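Local coordinates for Non-structural protein 5 (Modoc virus, PDB 2WA2) that probably methylates the cap of viral RNA at the guanine N7 and ribose 2'-O positions, using the bound S-adenosylmethionine as methyl donor, at residues A[204-209]-A[238-243]; A[215-220]-A[230-235]. The protein carries 4 engineered substitutions. One frame throughout, in Å; residues are numbered along the deposited sequence.

Interaction 1 of 2, residues A[204-209]-A[238-243]; sequences ALMKMQ and NIMGNV
Ile239, in the first turn of helix 239-254, reaches across to helix 199-212 and is met there by Leu205, Met206 and Gln209. Its CB lies 4.0 Å from Met206 SD. The branch methyl CG2 turns to Leu205, 4.1 Å from CD1 of that leucine, the two side chains crossing obliquely. The other branch leaves CB with CG1 anti to the carbonyl carbon (chi1 -68°) and heads for Gln209: CG1 comes within 3.7 Å of Gln209 NE2, and CD1 ends 3.6 Å from Gln209 CD. Ile239 and Gln209 thus approach tip to tip, the methyl lying against the carboxamide as well as against Gln209 CB at 3.7 Å. The same CD1 also reaches the backbone carbonyl oxygen of Leu205. Met206 slides past Ile239 in the opposite direction; its chain bends at chi2 (-54°) and again at chi3, and SD sits 4.2 Å from Met240 CG, those two side chains crossing at about a right angle near the surface. No hydrogen bond joins the two segments directly. The amide of Gln209 is nevertheless tied down, because NE2 donates to the carbonyl oxygens of Asn237 and Gly214, which should limit its freedom to turn while Ile239 packs on it. Asn238 is the N-cap of the second helix, its OD1 accepting a weak bond from Gly241 N. On the side of the sheet, Leu205 and Ile239 both touch Leu216 of strand 215-217. The short helical axes run at 137° and come no closer than 11.2 Å. Here two helices pack side by side on one face of the central sheet, in the layered alpha/beta manner of the Rossmann-like FtsJ methyltransferase fold.

Interaction 2 of 2, residues A[215-220]-A[230-235]; sequences GLIRVP and YFVSGI
Ile217 and Tyr230 face each other as an antiparallel hydrogen-bonded pair, joined by Ile217 N to Tyr230 O at 2.9 Å and by Tyr230 N to Ile217 O at 2.8 Å. Ile217 carries CG1 between its backbone N and carbonyl carbon (chi1 63°), which sets it 3.6 Å from Tyr230 O; beyond it, CD1 touches both methyls of Val232. CG2 of Ile217 instead meets Ile235 CG2 at 4.0 Å, the side chains crossing at about a right angle. These strands form a beta hairpin at the edge of the mixed sheet: strand 229-232, the last in the chain, is inserted antiparallel between 188-193 and the outermost strand 215-217, as in the Rossmann-like methyltransferases. Gly215 forms the next hydrogen-bonded pair, with Val232, through bonds in both directions; its O also receives a CA-H...O contact from Phe231 CA. Val219 CG2 approaches CD2 of the Tyr230 ring at 3.8 Å. Helix 66-76 borders this region through Ile74, and Tyr230 OH is hydrogen-bonded to Asp155 OD1.

In the fold
Interaction 2 is nested in the chain loop closed by interaction 1: helix 199-212 leads into strand 215-217, and strand 229-232 leads out to helix 239-254. The centres of the two interactions are about 10 Å apart, and the helices lie against the hairpin directly. Val243 CG2 packs 3.4 Å from Leu216 CD2, and Met208 CB lies 3.7 Å from Phe231 CZ; each helix touches both strands of the hairpin. The hairpin thus carries the helix pair on the face of Leu216 and Phe231, while Tyr230 leaves from the opposite face, its side chain about 7 Å from the bound S-adenosylmethionine.

Interaction 1 of 2, residues A[204-209]-A[238-243]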
ATOM      1  N   ALA A 204       7.522  11.874   7.444  1.00 14.07           N
ATOM      2  CA  ALA A 204       7.591  11.678   5.999  1.00 13.15           C
ATOM      3  C   ALA A 204       6.234  11.806   5.314  1.00 12.99           C
ATOM      4  O   ALA A 204       6.143  12.450   4.290  1.00 12.12           O
ATOM      5  CB  ALA A 204       8.242  10.331   5.681  1.00 13.03           C
ATOM      6  N   LEU A 205       5.177  11.216   5.893  1.00 13.26           N
ATOM      7  CA  LEU A 205       3.841  11.279   5.311  1.00 13.03           C
ATOM      8  C   LEU A 205       3.273  12.694   5.372  1.00 13.10           C
ATOM      9  O   LEU A 205       2.634  13.129   4.420  1.00 13.37           O
ATOM     10  CB  LEU A 205       2.877  10.315   5.998  1.00 13.66           C
ATOM     11  CG  LEU A 205       3.111   8.819   5.793  1.00 12.63           C
ATOM     12  CD1 LEU A 205       2.305   8.060   6.845  1.00 15.57           C
ATOM     13  CD2 LEU A 205       2.698   8.438   4.364  1.00 12.22           C
ATOM     14  N   MET A 206       3.504  13.387   6.482  1.00 12.80           N
ATOM     15  CA  MET A 206       3.013  14.772   6.605  1.00 14.19           C
ATOM     16  C   MET A 206       3.673  15.636   5.531  1.00 13.19           C
ATOM     17  O   MET A 206       3.034  16.523   4.955  1.00 12.61           O
ATOM     18  CB  MET A 206       3.289  15.367   8.000  1.00 14.22           C
ATOM     19  CG  MET A 206       2.521  14.731   9.198  1.00 17.04           C
ATOM     20  SD  MET A 206       0.723  14.686   8.971  1.00 23.37           S
ATOM     21  CE  MET A 206       0.277  16.403   9.384  1.00 23.54           C
ATOM     22  N   LYS A 207       4.958  15.382   5.281  1.00 13.02           N
ATOM     23  CA  LYS A 207       5.697  16.141   4.240  1.00 13.46           C
ATOM     24  C   LYS A 207       5.132  15.832   2.859  1.00 12.34           C
ATOM     25  O   LYS A 207       4.940  16.729   2.059  1.00 11.56           O
ATOM     26  CB  LYS A 207       7.200  15.867   4.278  1.00 12.35           C
ATOM     27  CG  LYS A 207       7.977  16.357   3.030  1.00 13.77           C
ATOM     28  CD  LYS A 207       9.503  16.068   3.172  1.00 15.28           C
ATOM     29  CE  LYS A 207      10.309  16.742   2.055  1.00 18.76           C
ATOM     30  NZ  LYS A 207      11.817  16.620   2.312  1.00 19.74           N
ATOM     31  N   MET A 208       4.866  14.559   2.571  1.00 12.73           N
ATOM     32  CA  MET A 208       4.234  14.185   1.290  1.00 13.72           C
ATOM     33  C   MET A 208       2.862  14.811   1.142  1.00 12.97           C
ATOM     34  O   MET A 208       2.506  15.297   0.081  1.00 12.62           O
ATOM     35  CB  MET A 208       4.108  12.658   1.177  1.00 13.52           C
ATOM     36  CG  MET A 208       5.495  12.076   0.941  1.00 16.51           C
ATOM     37  SD  MET A 208       5.515  10.284   0.995  1.00 17.63           S
ATOM     38  CE  MET A 208       5.058   9.846  -0.678  1.00 15.90           C
ATOM     39  N   GLN A 209       2.099  14.815   2.228  1.00 13.55           N
ATOM     40  CA  GLN A 209       0.770  15.406   2.196  1.00 12.12           C
ATOM     41  C   GLN A 209       0.857  16.939   1.947  1.00 13.21           C
ATOM     42  O   GLN A 209       0.004  17.493   1.232  1.00 13.31           O
ATOM     43  CB  GLN A 209       0.033  15.113   3.512  1.00 12.08           C
ATOM     44  CG  GLN A 209      -1.393  15.683   3.528  1.00 12.21           C
ATOM     45  CD  GLN A 209      -2.047  15.506   4.883  1.00 12.75           C
ATOM     46  OE1 GLN A 209      -1.492  15.897   5.907  1.00 13.94           O
ATOM     47  NE2 GLN A 209      -3.199  14.871   4.889  1.00 11.92           N
ATOM     48  N   ASN A 238      -6.747  13.628   8.259  1.00 15.04           N
ATOM     49  CA  ASN A 238      -5.845  13.827   9.363  1.00 15.51           C
ATOM     50  C   ASN A 238      -5.034  12.535   9.547  1.00 14.99           C
ATOM     51  O   ASN A 238      -5.503  11.569  10.165  1.00 14.49           O
ATOM     52  CB  ASN A 238      -6.696  14.150  10.603  1.00 16.54           C
ATOM     53  CG  ASN A 238      -5.903  14.182  11.873  1.00 20.42           C
ATOM     54  OD1 ASN A 238      -4.672  14.108  11.872  1.00 25.59           O
ATOM     55  ND2 ASN A 238      -6.614  14.304  12.988  1.00 25.22           N
ATOM     56  N   ILE A 239      -3.852  12.525   8.948  1.00 14.24           N
ATOM     57  CA  ILE A 239      -2.996  11.319   8.920  1.00 14.80           C
ATOM     58  C   ILE A 239      -2.712  10.736  10.324  1.00 15.56           C
ATOM     59  O   ILE A 239      -3.050   9.567  10.593  1.00 14.53           O
ATOM     60  CB  ILE A 239      -1.709  11.599   8.115  1.00 14.17           C
ATOM     61  CG1 ILE A 239      -2.040  11.794   6.617  1.00 13.99           C
ATOM     62  CG2 ILE A 239      -0.670  10.448   8.285  1.00 15.83           C
ATOM     63  CD1 ILE A 239      -0.826  12.281   5.784  1.00 13.84           C
ATOM     64  N   MET A 240      -2.135  11.554  11.211  1.00 17.24           N
ATOM     65  CA  MET A 240      -1.691  11.111  12.557  1.00 20.94           C
ATOM     66  C   MET A 240      -2.872  10.568  13.363  1.00 19.42           C
ATOM     67  O   MET A 240      -2.762   9.507  13.995  1.00 19.58           O
ATOM     68  CB  MET A 240      -0.984  12.264  13.318  1.00 20.31           C
ATOM     69  CG  MET A 240       0.311  12.765  12.661  1.00 23.62           C
ATOM     70  SD  MET A 240       0.986  14.309  13.352  1.00 31.62           S
ATOM     71  CE  MET A 240       1.849  13.607  14.784  1.00 29.10           C
ATOM     72  N   GLY A 241      -4.002  11.280  13.304  1.00 18.48           N
ATOM     73  CA  GLY A 241      -5.242  10.873  13.956  1.00 18.10           C
ATOM     74  C   GLY A 241      -5.803   9.553  13.458  1.00 17.28           C
ATOM     75  O   GLY A 241      -6.262   8.734  14.246  1.00 16.82           O
ATOM     76  N   ASN A 242      -5.746   9.340  12.144  1.00 16.31           N
ATOM     77  CA  ASN A 242      -6.191   8.103  11.553  1.00 16.15           C
ATOM     78  C   ASN A 242      -5.301   6.958  11.979  1.00 14.40           C
ATOM     79  O   ASN A 242      -5.792   5.875  12.276  1.00 13.89           O
ATOM     80  CB  ASN A 242      -6.218   8.191  10.036  1.00 17.42           C
ATOM     81  CG  ASN A 242      -7.602   8.252   9.505  1.00 24.27           C
ATOM     82  OD1 ASN A 242      -8.042   9.309   9.028  1.00 29.68           O
ATOM     83  ND2 ASN A 242      -8.333   7.137   9.614  1.00 28.58           N
ATOM     84  N   VAL A 243      -3.994   7.195  11.998  1.00 13.55           N
ATOM     85  CA  VAL A 243      -3.045   6.134  12.443  1.00 13.06           C
ATOM     86  C   VAL A 243      -3.347   5.709  13.887  1.00 13.08           C
ATOM     87  O   VAL A 243      -3.445   4.533  14.190  1.00 12.38           O
ATOM     88  CB  VAL A 243      -1.571   6.607  12.326  1.00 12.56           C
ATOM     89  CG1 VAL A 243      -0.630   5.594  12.995  1.00 11.98           C
ATOM     90  CG2 VAL A 243      -1.202   6.788  10.848  1.00 12.13           C
TER

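Interaction 2 of 2, residues A[215-220]-A[230-235]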
ATOM      1  N   GLY A 215      -4.153  11.724   1.680  1.00 11.91           N
ATOM      2  CA  GLY A 215      -4.466  11.355   3.057  1.00 12.89           C
ATOM      3  C   GLY A 215      -4.083   9.905   3.268  1.00 12.96           C
ATOM      4  O   GLY A 215      -3.562   9.251   2.351  1.00 13.40           O
ATOM      5  N   LEU A 216      -4.308   9.409   4.473  1.00 12.79           N
ATOM      6  CA  LEU A 216      -3.888   8.048   4.798  1.00 11.58           C
ATOM      7  C   LEU A 216      -5.095   7.290   5.291  1.00 12.13           C
ATOM      8  O   LEU A 216      -5.774   7.721   6.245  1.00 13.23           O
ATOM      9  CB  LEU A 216      -2.766   8.050   5.862  1.00 10.85           C
ATOM     10  CG  LEU A 216      -2.151   6.674   6.120  1.00  9.08           C
ATOM     11  CD1 LEU A 216      -1.199   6.313   4.959  1.00 10.45           C
ATOM     12  CD2 LEU A 216      -1.411   6.587   7.503  1.00 10.25           C
ATOM     13  N   ILE A 217      -5.377   6.153   4.679  1.00 12.39           N
ATOM     14  CA  ILE A 217      -6.599   5.409   5.015  1.00 13.33           C
ATOM     15  C   ILE A 217      -6.319   3.946   5.355  1.00 13.16           C
ATOM     16  O   ILE A 217      -5.333   3.358   4.880  1.00 11.43           O
ATOM     17  CB  ILE A 217      -7.680   5.509   3.889  1.00 12.75           C
ATOM     18  CG1 ILE A 217      -7.162   4.873   2.583  1.00 12.85           C
ATOM     19  CG2 ILE A 217      -8.141   6.988   3.705  1.00 14.54           C
ATOM     20  CD1 ILE A 217      -8.183   4.730   1.436  1.00 15.85           C
ATOM     21  N   ARG A 218      -7.196   3.386   6.194  1.00 13.31           N
ATOM     22  CA  ARG A 218      -7.156   1.974   6.539  1.00 13.13           C
ATOM     23  C   ARG A 218      -8.246   1.246   5.754  1.00 14.24           C
ATOM     24  O   ARG A 218      -9.418   1.605   5.833  1.00 13.10           O
ATOM     25  CB  ARG A 218      -7.389   1.807   8.056  1.00 13.71           C
ATOM     26  CG  ARG A 218      -7.643   0.371   8.507  1.00 13.21           C
ATOM     27  CD  ARG A 218      -6.301  -0.396   8.466  1.00 12.15           C
ATOM     28  NE  ARG A 218      -6.435  -1.711   9.086  1.00 10.48           N
ATOM     29  CZ  ARG A 218      -5.429  -2.541   9.321  1.00 11.20           C
ATOM     30  NH1 ARG A 218      -4.193  -2.232   8.910  1.00 10.43           N
ATOM     31  NH2 ARG A 218      -5.676  -3.683   9.929  1.00  9.14           N
ATOM     32  N   VAL A 219      -7.861   0.226   4.996  1.00 13.45           N
ATOM     33  CA  VAL A 219      -8.832  -0.619   4.311  1.00 15.07           C
ATOM     34  C   VAL A 219      -9.310  -1.678   5.326  1.00 15.54           C
ATOM     35  O   VAL A 219      -8.488  -2.369   5.930  1.00 15.15           O
ATOM     36  CB  VAL A 219      -8.184  -1.267   3.073  1.00 14.93           C
ATOM     37  CG1 VAL A 219      -9.207  -2.018   2.271  1.00 16.43           C
ATOM     38  CG2 VAL A 219      -7.500  -0.180   2.218  1.00 16.71           C
ATOM     39  N   PRO A 220     -10.625  -1.768   5.562  1.00 16.57           N
ATOM     40  CA  PRO A 220     -11.176  -2.709   6.557  1.00 16.85           C
ATOM     41  C   PRO A 220     -10.984  -4.180   6.202  1.00 16.55           C
ATOM     42  O   PRO A 220     -11.141  -5.052   7.069  1.00 16.78           O
ATOM     43  CB  PRO A 220     -12.672  -2.343   6.614  1.00 17.96           C
ATOM     44  CG  PRO A 220     -12.943  -1.641   5.334  1.00 16.43           C
ATOM     45  CD  PRO A 220     -11.672  -0.911   4.971  1.00 17.05           C
ATOM     46  N   TYR A 230      -2.926   3.111   3.562  1.00 10.80           N
ATOM     47  CA  TYR A 230      -2.696   3.469   2.168  1.00 11.36           C
ATOM     48  C   TYR A 230      -2.677   4.969   1.984  1.00 11.76           C
ATOM     49  O   TYR A 230      -3.623   5.650   2.364  1.00 12.34           O
ATOM     50  CB  TYR A 230      -3.679   2.789   1.229  1.00 12.84           C
ATOM     51  CG  TYR A 230      -3.319   1.325   1.090  1.00 12.16           C
ATOM     52  CD1 TYR A 230      -2.457   0.903   0.072  1.00 12.36           C
ATOM     53  CD2 TYR A 230      -3.795   0.384   2.001  1.00 12.65           C
ATOM     54  CE1 TYR A 230      -2.096  -0.444  -0.053  1.00 11.82           C
ATOM     55  CE2 TYR A 230      -3.421  -0.978   1.894  1.00 14.64           C
ATOM     56  CZ  TYR A 230      -2.568  -1.364   0.861  1.00 14.89           C
ATOM     57  OH  TYR A 230      -2.162  -2.685   0.756  1.00 16.70           O
ATOM     58  N   PHE A 231      -1.580   5.479   1.444  1.00 11.44           N
ATOM     59  CA  PHE A 231      -1.457   6.913   1.220  1.00 10.82           C
ATOM     60  C   PHE A 231      -2.066   7.152  -0.153  1.00 12.05           C
ATOM     61  O   PHE A 231      -1.553   6.641  -1.168  1.00  9.58           O
ATOM     62  CB  PHE A 231       0.018   7.361   1.288  1.00 11.97           C
ATOM     63  CG  PHE A 231       0.240   8.824   0.989  1.00 12.23           C
ATOM     64  CD1 PHE A 231      -0.305   9.819   1.810  1.00 10.00           C
ATOM     65  CD2 PHE A 231       1.035   9.217  -0.102  1.00 11.68           C
ATOM     66  CE1 PHE A 231      -0.093  11.184   1.541  1.00 13.18           C
ATOM     67  CE2 PHE A 231       1.262  10.593  -0.383  1.00 15.01           C
ATOM     68  CZ  PHE A 231       0.684  11.574   0.426  1.00 14.38           C
ATOM     69  N   VAL A 232      -3.159   7.931  -0.174  1.00 11.40           N
ATOM     70  CA  VAL A 232      -4.015   8.029  -1.354  1.00 12.20           C
ATOM     71  C   VAL A 232      -4.283   9.504  -1.748  1.00 13.30           C
ATOM     72  O   VAL A 232      -4.292  10.405  -0.894  1.00 11.87           O
ATOM     73  CB  VAL A 232      -5.361   7.241  -1.166  1.00 12.47           C
ATOM     74  CG1 VAL A 232      -5.163   5.701  -0.949  1.00 11.88           C
ATOM     75  CG2 VAL A 232      -6.189   7.824  -0.005  1.00 13.34           C
ATOM     76  N   SER A 233      -4.465   9.745  -3.043  1.00 12.92           N
ATOM     77  CA  SER A 233      -4.677  11.089  -3.550  1.00 15.09           C
ATOM     78  C   SER A 233      -6.123  11.568  -3.372  1.00 16.06           C
ATOM     79  O   SER A 233      -6.336  12.767  -3.280  1.00 17.57           O
ATOM     80  CB  SER A 233      -4.285  11.176  -5.037  1.00 13.83           C
ATOM     81  OG  SER A 233      -4.849  10.107  -5.750  1.00 13.55           O
ATOM     82  N   GLY A 234      -7.085  10.637  -3.328  1.00 16.85           N
ATOM     83  CA  GLY A 234      -8.521  10.968  -3.434  1.00 18.18           C
ATOM     84  C   GLY A 234      -9.179  11.414  -2.137  1.00 19.39           C
ATOM     85  O   GLY A 234     -10.238  12.079  -2.151  1.00 19.90           O
ATOM     86  N   ILE A 235      -8.562  11.058  -1.014  1.00 19.01           N
ATOM     87  CA  ILE A 235      -9.114  11.375   0.302  1.00 20.33           C
ATOM     88  C   ILE A 235      -8.109  12.261   1.030  1.00 20.68           C
ATOM     89  O   ILE A 235      -6.928  11.925   1.088  1.00 21.77           O
ATOM     90  CB  ILE A 235      -9.458  10.075   1.080  1.00 19.53           C
ATOM     91  CG1 ILE A 235     -10.554   9.314   0.320  1.00 20.55           C
ATOM     92  CG2 ILE A 235      -9.869  10.379   2.567  1.00 19.91           C
ATOM     93  CD1 ILE A 235     -10.802   7.870   0.748  1.00 21.30           C
TER